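Local atomic coordinates of E1 (Kluyveromyces marxianus, PDB entry 3VX6), a protein that acts as an E1-like activating enzyme in autophagy, activating ATG12 for conjugation to ATG5 and ATG8 for conjugation to phosphatidylethanolamine. Residues E114-E119 with K187-N192; K158-D163 with C234-D239; I176-I181 with K198-D203. All coordinates share one frame; numbering follows the deposited sequence.

Contact 1: E114-E119 with K187-N192; sequences ENDLNE and KATPDN
Leu117 and Ala188 meet through their side chains, CG of the leucine 3.6 Å from CB of the alanine. Ala188 directs its methyl group at the other segment, its small size suiting the close approach of the backbones. Leu117 N gives a hydrogen bond to Ala188 O (3.1 Å), tilted from the carbonyl plane, and its side chain continues to Ile218 and Val221 of helix 215-225. The carboxylate of Asp116, with CG anti to the backbone N (chi1 -172°), lies next to Ala188, Asp116 OD1 3.7 Å from Ala188 CB. OD1 is gripped twice: Asn118 N reaches its anti lone pair at 2.6 Å, closing an Asx turn at the start of the 3-10 segment 117-119, and Asn118 ND2 approaches on the syn side, out of the carboxylate plane. An alanine in place of Asp116 would probably leave both Asn118 donors without this acceptor and so free the turn to shift. OD2 faces a water that donates weakly to it and accepts from Ala188 N (3.2 Å). The side chain of Lys187 crosses that of Asp116 at about a right angle, with NZ 6.8 Å from OD2. The ring of Pro190 lies against the backbone of Glu114 and Asn115, its CG 3.7 Å from Glu114 C. Proline suits the first turn of helix 190-195, after the N-cap Thr189, because N-H groups there have no carbonyl partner within the helix.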
loop_
_atom_site.group_PDB
_atom_site.type_symbol
_atom_site.label_atom_id
_atom_site.label_comp_id
_atom_site.label_asym_id
_atom_site.label_seq_id
_atom_site.Cartn_x
_atom_site.Cartn_y
_atom_site.Cartn_z
ATOM N N GLU A 114 -3.936 -13.089 -9.858
ATOM C CA GLU A 114 -4.033 -14.527 -9.679
ATOM C C GLU A 114 -4.662 -14.921 -8.347
ATOM O O GLU A 114 -5.052 -16.074 -8.173
ATOM C CB GLU A 114 -2.658 -15.206 -9.825
ATOM C CG GLU A 114 -1.597 -14.764 -8.817
ATOM C CD GLU A 114 -0.323 -15.622 -8.854
ATOM O OE1 GLU A 114 0.119 -16.008 -9.962
ATOM O OE2 GLU A 114 0.245 -15.892 -7.769
ATOM N N ASN A 115 -4.791 -13.976 -7.417
ATOM C CA ASN A 115 -5.353 -14.306 -6.110
ATOM C C ASN A 115 -6.480 -13.400 -5.640
ATOM O O ASN A 115 -7.656 -13.749 -5.726
ATOM C CB ASN A 115 -4.249 -14.311 -5.045
ATOM C CG ASN A 115 -3.028 -15.119 -5.466
ATOM O OD1 ASN A 115 -3.150 -16.238 -5.966
ATOM N ND2 ASN A 115 -1.839 -14.556 -5.251
ATOM N N ASP A 116 -6.110 -12.238 -5.122
ATOM C CA ASP A 116 -7.078 -11.284 -4.601
ATOM C C ASP A 116 -6.453 -9.909 -4.770
ATOM O O ASP A 116 -5.227 -9.775 -4.720
ATOM C CB ASP A 116 -7.331 -11.585 -3.115
ATOM C CG ASP A 116 -8.467 -10.762 -2.519
ATOM O OD1 ASP A 116 -8.358 -9.517 -2.463
ATOM O OD2 ASP A 116 -9.475 -11.367 -2.091
ATOM N N LEU A 117 -7.282 -8.891 -4.989
ATOM C CA LEU A 117 -6.759 -7.542 -5.143
ATOM C C LEU A 117 -6.157 -7.041 -3.832
ATOM O O LEU A 117 -5.249 -6.217 -3.834
ATOM C CB LEU A 117 -7.849 -6.571 -5.599
ATOM C CG LEU A 117 -8.501 -6.855 -6.942
ATOM C CD1 LEU A 117 -9.321 -5.656 -7.319
ATOM C CD2 LEU A 117 -7.449 -7.153 -7.995
ATOM N N ASN A 118 -6.659 -7.528 -2.707
ATOM C CA ASN A 118 -6.108 -7.086 -1.440
ATOM C C ASN A 118 -4.609 -7.291 -1.437
ATOM O O ASN A 118 -3.882 -6.546 -0.797
ATOM C CB ASN A 118 -6.710 -7.867 -0.278
ATOM C CG ASN A 118 -8.080 -7.357 0.120
ATOM O OD1 ASN A 118 -8.209 -6.325 0.798
ATOM N ND2 ASN A 118 -9.118 -8.068 -0.306
ATOM N N GLU A 119 -4.145 -8.298 -2.163
ATOM C CA GLU A 119 -2.721 -8.591 -2.189
ATOM C C GLU A 119 -1.854 -7.603 -2.933
ATOM O O GLU A 119 -0.631 -7.634 -2.794
ATOM C CB GLU A 119 -2.475 -9.980 -2.763
ATOM C CG GLU A 119 -3.054 -11.087 -1.932
ATOM C CD GLU A 119 -2.608 -12.447 -2.412
ATOM O OE1 GLU A 119 -3.329 -13.423 -2.132
ATOM O OE2 GLU A 119 -1.533 -12.546 -3.057
ATOM N N LYS A 187 -15.201 -11.575 -2.408
ATOM C CA LYS A 187 -13.754 -11.430 -2.439
ATOM C C LYS A 187 -13.285 -10.943 -3.812
ATOM O O LYS A 187 -13.775 -11.395 -4.846
ATOM C CB LYS A 187 -13.086 -12.762 -2.095
ATOM C CG LYS A 187 -13.383 -13.239 -0.683
ATOM C CD LYS A 187 -12.687 -14.546 -0.369
ATOM C CE LYS A 187 -13.079 -15.022 1.021
ATOM N NZ LYS A 187 -12.546 -16.382 1.348
ATOM N N ALA A 188 -12.336 -10.012 -3.807
ATOM C CA ALA A 188 -11.794 -9.457 -5.044
ATOM C C ALA A 188 -10.949 -10.492 -5.782
ATOM O O ALA A 188 -9.814 -10.223 -6.169
ATOM C CB ALA A 188 -10.952 -8.237 -4.746
ATOM N N THR A 189 -11.512 -11.674 -5.973
ATOM C CA THR A 189 -10.821 -12.740 -6.662
ATOM C C THR A 189 -10.871 -12.546 -8.187
ATOM O O THR A 189 -11.623 -11.712 -8.696
ATOM C CB THR A 189 -11.418 -14.088 -6.218
ATOM O OG1 THR A 189 -12.826 -14.113 -6.478
ATOM C CG2 THR A 189 -11.202 -14.261 -4.732
ATOM N N PRO A 190 -10.050 -13.294 -8.937
ATOM C CA PRO A 190 -10.095 -13.100 -10.386
ATOM C C PRO A 190 -11.446 -13.365 -11.044
ATOM O O PRO A 190 -11.987 -12.479 -11.719
ATOM C CB PRO A 190 -8.995 -14.032 -10.897
ATOM C CG PRO A 190 -7.992 -14.005 -9.779
ATOM C CD PRO A 190 -8.896 -14.124 -8.558
ATOM N N ASP A 191 -11.998 -14.565 -10.865
ATOM C CA ASP A 191 -13.287 -14.867 -11.483
ATOM C C ASP A 191 -14.388 -13.917 -11.019
ATOM O O ASP A 191 -15.315 -13.613 -11.773
ATOM C CB ASP A 191 -13.688 -16.319 -11.234
ATOM C CG ASP A 191 -12.797 -17.304 -11.977
ATOM O OD1 ASP A 191 -12.266 -16.968 -13.063
ATOM O OD2 ASP A 191 -12.637 -18.437 -11.479
ATOM N N ASN A 192 -14.282 -13.448 -9.780
ATOM C CA ASN A 192 -15.245 -12.498 -9.248
ATOM C C ASN A 192 -15.004 -11.168 -9.914
ATOM O O ASN A 192 -15.947 -10.458 -10.260
ATOM C CB ASN A 192 -15.078 -12.328 -7.747
ATOM C CG ASN A 192 -15.802 -13.384 -6.976
ATOM O OD1 ASN A 192 -16.466 -14.239 -7.564
ATOM N ND2 ASN A 192 -15.690 -13.338 -5.653
HETATM O O HOH W 1 -11.978 -9.495 -0.663
#

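Contact 2: K158-D163 with C234-D239; sequences KVIASD and CFLRSD
Between Ile160 and Cys234 the two backbones make no clear hydrogen bond, because strand 243-250 lies between strands 151-159 and 231-236 and runs antiparallel to both. Lys158 bonds to Glu244 of that strand on one side and Phe235 to Phe243 on the other, while Ile160 bonds to Ser242 just before it. The closest CA atoms, those of Ser162 and Ser238, are 7.0 Å apart, where both chains have already left the sheet. Direct contact therefore falls mainly to side chains near the start of strand 243-250, and Ile160 makes most of it. Its CG1 is anti to the carbonyl carbon and the chain is extended beyond it (chi2 180°), which carries CD1 across to Cys234. That methyl group lies 3.3 Å from Cys234 CB, with SG at 3.9 Å, and Leu236 CD1 stands at 4.3 Å. The small side chain of the cysteine lets the methyl group come close. Past the strands, Ser162 OG stands 3.5 Å from Arg237 O, and Ser242 OG bonds to Arg237 O and weakly to Ser162 OG. The guanidinium of Arg237 pairs instead with Asp203. Direct attraction across this contact is thus chiefly apolar, and the polar link at the loop end runs through Ser242.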
loop_
_atom_site.group_PDB
_atom_site.type_symbol
_atom_site.label_atom_id
_atom_site.label_comp_id
_atom_site.label_asym_id
_atom_site.label_seq_id
_atom_site.Cartn_x
_atom_site.Cartn_y
_atom_site.Cartn_z
ATOM N N LYS A 158 -19.336 9.063 -7.169
ATOM C CA LYS A 158 -20.441 9.463 -6.325
ATOM C C LYS A 158 -20.040 9.195 -4.891
ATOM O O LYS A 158 -19.200 8.340 -4.626
ATOM C CB LYS A 158 -21.699 8.673 -6.675
ATOM C CG LYS A 158 -21.557 7.177 -6.555
ATOM C CD LYS A 158 -22.838 6.463 -6.982
ATOM C CE LYS A 158 -22.623 4.952 -7.049
ATOM N NZ LYS A 158 -23.800 4.188 -7.569
ATOM N N VAL A 159 -20.632 9.943 -3.971
ATOM C CA VAL A 159 -20.342 9.774 -2.558
ATOM C C VAL A 159 -20.895 8.432 -2.103
ATOM O O VAL A 159 -21.870 7.931 -2.648
ATOM C CB VAL A 159 -20.991 10.890 -1.711
ATOM C CG1 VAL A 159 -20.500 10.801 -0.266
ATOM C CG2 VAL A 159 -20.665 12.257 -2.308
ATOM N N ILE A 160 -20.249 7.832 -1.119
ATOM C CA ILE A 160 -20.710 6.564 -0.600
ATOM C C ILE A 160 -21.104 6.768 0.853
ATOM O O ILE A 160 -20.401 7.451 1.613
ATOM C CB ILE A 160 -19.612 5.506 -0.650
ATOM C CG1 ILE A 160 -19.257 5.185 -2.093
ATOM C CG2 ILE A 160 -20.073 4.254 0.062
ATOM C CD1 ILE A 160 -18.167 4.149 -2.203
ATOM N N ALA A 161 -22.237 6.182 1.230
ATOM C CA ALA A 161 -22.725 6.271 2.597
ATOM C C ALA A 161 -22.036 5.175 3.390
ATOM O O ALA A 161 -22.229 3.992 3.114
ATOM C CB ALA A 161 -24.228 6.066 2.635
ATOM N N SER A 162 -21.218 5.575 4.359
ATOM C CA SER A 162 -20.509 4.617 5.200
ATOM C C SER A 162 -21.537 3.735 5.913
ATOM O O SER A 162 -21.227 2.621 6.332
ATOM C CB SER A 162 -19.664 5.354 6.246
ATOM O OG SER A 162 -18.888 6.392 5.667
ATOM N N ASP A 163 -22.765 4.247 6.032
ATOM C CA ASP A 163 -23.868 3.559 6.714
ATOM C C ASP A 163 -24.605 2.554 5.851
ATOM O O ASP A 163 -25.354 1.725 6.368
ATOM C CB ASP A 163 -24.893 4.575 7.213
ATOM C CG ASP A 163 -24.267 5.891 7.575
ATOM O OD1 ASP A 163 -23.457 5.925 8.532
ATOM O OD2 ASP A 163 -24.575 6.889 6.894
ATOM N N CYS A 234 -15.229 1.612 -5.389
ATOM C CA CYS A 234 -15.802 2.318 -4.246
ATOM C C CYS A 234 -14.681 2.610 -3.256
ATOM O O CYS A 234 -14.008 1.699 -2.786
ATOM C CB CYS A 234 -16.866 1.457 -3.561
ATOM S SG CYS A 234 -18.281 1.102 -4.586
ATOM N N PHE A 235 -14.480 3.879 -2.943
ATOM C CA PHE A 235 -13.433 4.272 -2.011
ATOM C C PHE A 235 -14.047 4.624 -0.672
ATOM O O PHE A 235 -14.583 5.713 -0.490
ATOM C CB PHE A 235 -12.657 5.453 -2.588
ATOM C CG PHE A 235 -11.935 5.125 -3.869
ATOM C CD1 PHE A 235 -10.800 4.315 -3.857
ATOM C CD2 PHE A 235 -12.407 5.591 -5.096
ATOM C CE1 PHE A 235 -10.145 3.976 -5.046
ATOM C CE2 PHE A 235 -11.756 5.256 -6.291
ATOM C CZ PHE A 235 -10.626 4.448 -6.266
ATOM N N LEU A 236 -13.982 3.691 0.265
ATOM C CA LEU A 236 -14.557 3.928 1.577
ATOM C C LEU A 236 -13.609 4.614 2.543
ATOM O O LEU A 236 -12.431 4.270 2.645
ATOM C CB LEU A 236 -15.067 2.620 2.182
ATOM C CG LEU A 236 -16.275 2.065 1.430
ATOM C CD1 LEU A 236 -15.808 1.415 0.135
ATOM C CD2 LEU A 236 -17.006 1.057 2.296
ATOM N N ARG A 237 -14.150 5.598 3.248
ATOM C CA ARG A 237 -13.402 6.371 4.229
ATOM C C ARG A 237 -14.249 6.578 5.487
ATOM O O ARG A 237 -15.449 6.859 5.413
ATOM C CB ARG A 237 -13.019 7.746 3.655
ATOM C CG ARG A 237 -11.809 7.786 2.715
ATOM C CD ARG A 237 -12.187 7.637 1.245
ATOM N NE ARG A 237 -11.064 7.936 0.357
ATOM C CZ ARG A 237 -10.670 9.161 0.021
ATOM N NH1 ARG A 237 -11.307 10.222 0.496
ATOM N NH2 ARG A 237 -9.635 9.329 -0.789
ATOM N N SER A 238 -13.635 6.438 6.651
ATOM C CA SER A 238 -14.376 6.660 7.884
ATOM C C SER A 238 -14.554 8.181 7.973
ATOM O O SER A 238 -15.312 8.705 8.777
ATOM C CB SER A 238 -13.574 6.125 9.074
ATOM O OG SER A 238 -12.264 6.662 9.081
ATOM N N ASP A 239 -13.854 8.859 7.076
ATOM C CA ASP A 239 -13.807 10.311 6.953
ATOM C C ASP A 239 -15.084 11.042 6.494
ATOM O O ASP A 239 -15.195 12.255 6.682
ATOM C CB ASP A 239 -12.684 10.648 5.969
ATOM C CG ASP A 239 -12.224 12.076 6.071
ATOM O OD1 ASP A 239 -11.835 12.657 5.031
ATOM O OD2 ASP A 239 -12.234 12.612 7.198
#

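Contact 3: I176-I181 with K198-D203; sequences IIACVI and KVVFKD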
loop_
_atom_site.group_PDB
_atom_site.type_symbol
_atom_site.label_atom_id
_atom_site.label_comp_id
_atom_site.label_asym_id
_atom_site.label_seq_id
_atom_site.Cartn_x
_atom_site.Cartn_y
_atom_site.Cartn_z
ATOM N N ILE A 176 -9.594 -4.842 3.040
ATOM C CA ILE A 176 -9.503 -3.437 2.673
ATOM C C ILE A 176 -9.921 -3.249 1.211
ATOM O O ILE A 176 -10.208 -2.139 0.764
ATOM C CB ILE A 176 -8.067 -2.864 3.012
ATOM C CG1 ILE A 176 -7.641 -1.801 2.011
ATOM C CG2 ILE A 176 -7.048 -3.978 3.051
ATOM C CD1 ILE A 176 -6.908 -2.366 0.852
ATOM N N ILE A 177 -9.982 -4.356 0.483
ATOM C CA ILE A 177 -10.409 -4.355 -0.910
ATOM C C ILE A 177 -11.343 -5.550 -1.144
ATOM O O ILE A 177 -11.064 -6.674 -0.719
ATOM C CB ILE A 177 -9.233 -4.486 -1.898
ATOM C CG1 ILE A 177 -8.347 -3.244 -1.863
ATOM C CG2 ILE A 177 -9.778 -4.648 -3.319
ATOM C CD1 ILE A 177 -7.173 -3.324 -2.828
ATOM N N ALA A 178 -12.463 -5.298 -1.799
ATOM C CA ALA A 178 -13.418 -6.352 -2.099
ATOM C C ALA A 178 -14.097 -5.970 -3.406
ATOM O O ALA A 178 -13.727 -4.981 -4.043
ATOM C CB ALA A 178 -14.450 -6.476 -0.974
ATOM N N CYS A 179 -15.068 -6.761 -3.826
ATOM C CA CYS A 179 -15.780 -6.432 -5.038
ATOM C C CYS A 179 -17.243 -6.696 -4.777
ATOM O O CYS A 179 -17.613 -7.203 -3.719
ATOM C CB CYS A 179 -15.274 -7.256 -6.229
ATOM S SG CYS A 179 -15.705 -9.007 -6.236
ATOM N N VAL A 180 -18.086 -6.319 -5.728
ATOM C CA VAL A 180 -19.509 -6.525 -5.569
ATOM C C VAL A 180 -20.002 -7.359 -6.740
ATOM O O VAL A 180 -19.663 -7.091 -7.890
ATOM C CB VAL A 180 -20.249 -5.187 -5.516
ATOM C CG1 VAL A 180 -21.661 -5.407 -5.021
ATOM C CG2 VAL A 180 -19.513 -4.221 -4.602
ATOM N N ILE A 181 -20.766 -8.402 -6.431
ATOM C CA ILE A 181 -21.314 -9.291 -7.448
ATOM C C ILE A 181 -22.785 -9.501 -7.141
ATOM O O ILE A 181 -23.147 -10.181 -6.178
ATOM C CB ILE A 181 -20.610 -10.653 -7.448
ATOM C CG1 ILE A 181 -19.110 -10.463 -7.664
ATOM C CG2 ILE A 181 -21.207 -11.539 -8.535
ATOM C CD1 ILE A 181 -18.381 -11.742 -7.942
ATOM N N LYS A 198 -18.204 -3.972 -9.508
ATOM C CA LYS A 198 -17.200 -3.058 -9.019
ATOM C C LYS A 198 -16.339 -3.614 -7.917
ATOM O O LYS A 198 -16.562 -4.713 -7.422
ATOM C CB LYS A 198 -17.869 -1.774 -8.539
ATOM C CG LYS A 198 -19.028 -1.971 -7.603
ATOM C CD LYS A 198 -19.879 -0.717 -7.601
ATOM C CE LYS A 198 -21.033 -0.811 -6.615
ATOM N NZ LYS A 198 -21.973 0.331 -6.793
ATOM N N VAL A 199 -15.339 -2.820 -7.560
ATOM C CA VAL A 199 -14.378 -3.129 -6.522
ATOM C C VAL A 199 -14.515 -2.106 -5.411
ATOM O O VAL A 199 -14.579 -0.912 -5.673
ATOM C CB VAL A 199 -12.952 -3.061 -7.081
ATOM C CG1 VAL A 199 -11.923 -3.080 -5.938
ATOM C CG2 VAL A 199 -12.737 -4.220 -8.037
ATOM N N VAL A 200 -14.568 -2.574 -4.170
ATOM C CA VAL A 200 -14.682 -1.677 -3.026
ATOM C C VAL A 200 -13.330 -1.652 -2.321
ATOM O O VAL A 200 -12.742 -2.692 -2.026
ATOM C CB VAL A 200 -15.820 -2.121 -2.072
ATOM C CG1 VAL A 200 -17.135 -2.052 -2.804
ATOM C CG2 VAL A 200 -15.598 -3.532 -1.591
ATOM N N PHE A 201 -12.838 -0.447 -2.069
ATOM C CA PHE A 201 -11.531 -0.256 -1.468
ATOM C C PHE A 201 -11.561 0.684 -0.264
ATOM O O PHE A 201 -12.097 1.790 -0.338
ATOM C CB PHE A 201 -10.598 0.291 -2.561
ATOM C CG PHE A 201 -9.253 0.756 -2.075
ATOM C CD1 PHE A 201 -8.706 1.941 -2.568
ATOM C CD2 PHE A 201 -8.512 0.010 -1.173
ATOM C CE1 PHE A 201 -7.458 2.367 -2.171
ATOM C CE2 PHE A 201 -7.255 0.433 -0.769
ATOM C CZ PHE A 201 -6.728 1.607 -1.266
ATOM N N LYS A 202 -11.016 0.222 0.859
ATOM C CA LYS A 202 -10.932 1.062 2.043
ATOM C C LYS A 202 -9.688 1.884 1.747
ATOM O O LYS A 202 -8.557 1.494 2.037
ATOM C CB LYS A 202 -10.775 0.211 3.300
ATOM C CG LYS A 202 -12.119 -0.316 3.791
ATOM C CD LYS A 202 -12.047 -1.707 4.422
ATOM C CE LYS A 202 -13.428 -2.127 4.899
ATOM N NZ LYS A 202 -13.437 -3.438 5.592
ATOM N N ASP A 203 -9.932 3.020 1.109
ATOM C CA ASP A 203 -8.901 3.948 0.682
ATOM C C ASP A 203 -7.872 4.352 1.741
ATOM O O ASP A 203 -8.196 4.534 2.918
ATOM C CB ASP A 203 -9.589 5.182 0.121
ATOM C CG ASP A 203 -8.739 5.917 -0.878
ATOM O OD1 ASP A 203 -9.230 6.935 -1.401
ATOM O OD2 ASP A 203 -7.594 5.492 -1.143
#
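Strands 177-181 and 198-202 are antiparallel neighbours in a six-stranded mixed sheet, joined in the chain through strand 184-186 and helix 190-195. Ala178 and Val200 form a hydrogen-bonded pair, Ala178 N giving to Val200 O and Val200 N to Ala178 O, the latter from well above the carbonyl plane. Ile177 with Phe201 and Cys179 with Val199 are non-hydrogen-bonded pairs. Ile176 O, just before strand 177-181, accepts from Lys202 N.

On the face carrying Ile177, Cys179, Val199 and Phe201, the Phe201 ring packs with Ile176 and Ile177. Ile176 runs alongside it, CD1 at the ring edge 3.3 Å from CE2, while Ile177 CG1 approaches CD2 obliquely. Ile177 CG2 also touches Val199 CG1 at 3.7 Å. Helix 215-225 covers this face, which suits the branched and aromatic Ile177, Val199 and Phe201, all of which touch Ile218.

The other face carries Ala178, Val180, Lys198 and Val200. Ala178 CB meets Val200 CG2, and Val180 crosses Val200 at about a right angle, CG2 to CG1 3.7 Å. Lys198 packs its CG on Val180 CG2 (3.8 Å), the two side chains pointing the same way, and carries NZ to a salt bridge with Glu244. Lys202 makes a cation-pi contact with Phe170, its NZ also hydrogen-bonding to the carbonyls of Phe170 and Val175. The interface itself is therefore backbone bonding and apolar packing, with both charges satisfied outside it.

Contacts 2 and 3 are buried and belong to the same sheet, where strands 198-202 and 231-236 are neighbours. Contact 3 joins adjacent strands by backbone bonds, whereas contact 2 joins strands with another between them in the sheet, mainly through the Ile160 side chain. They touch through the Asp203–Arg237 salt bridge and the packing of Cys234 on Val200. Contact 1 is only partly buried and ties a loop to the start of helix 190-195. It meets contact 3 through Asn118, which reaches Ile177 O, but lies about 10 Å from contact 2 at the nearest atoms. Polar side chains and water join apolar packing in this loop contact, while the strand contacts pair mainly apolar side chains.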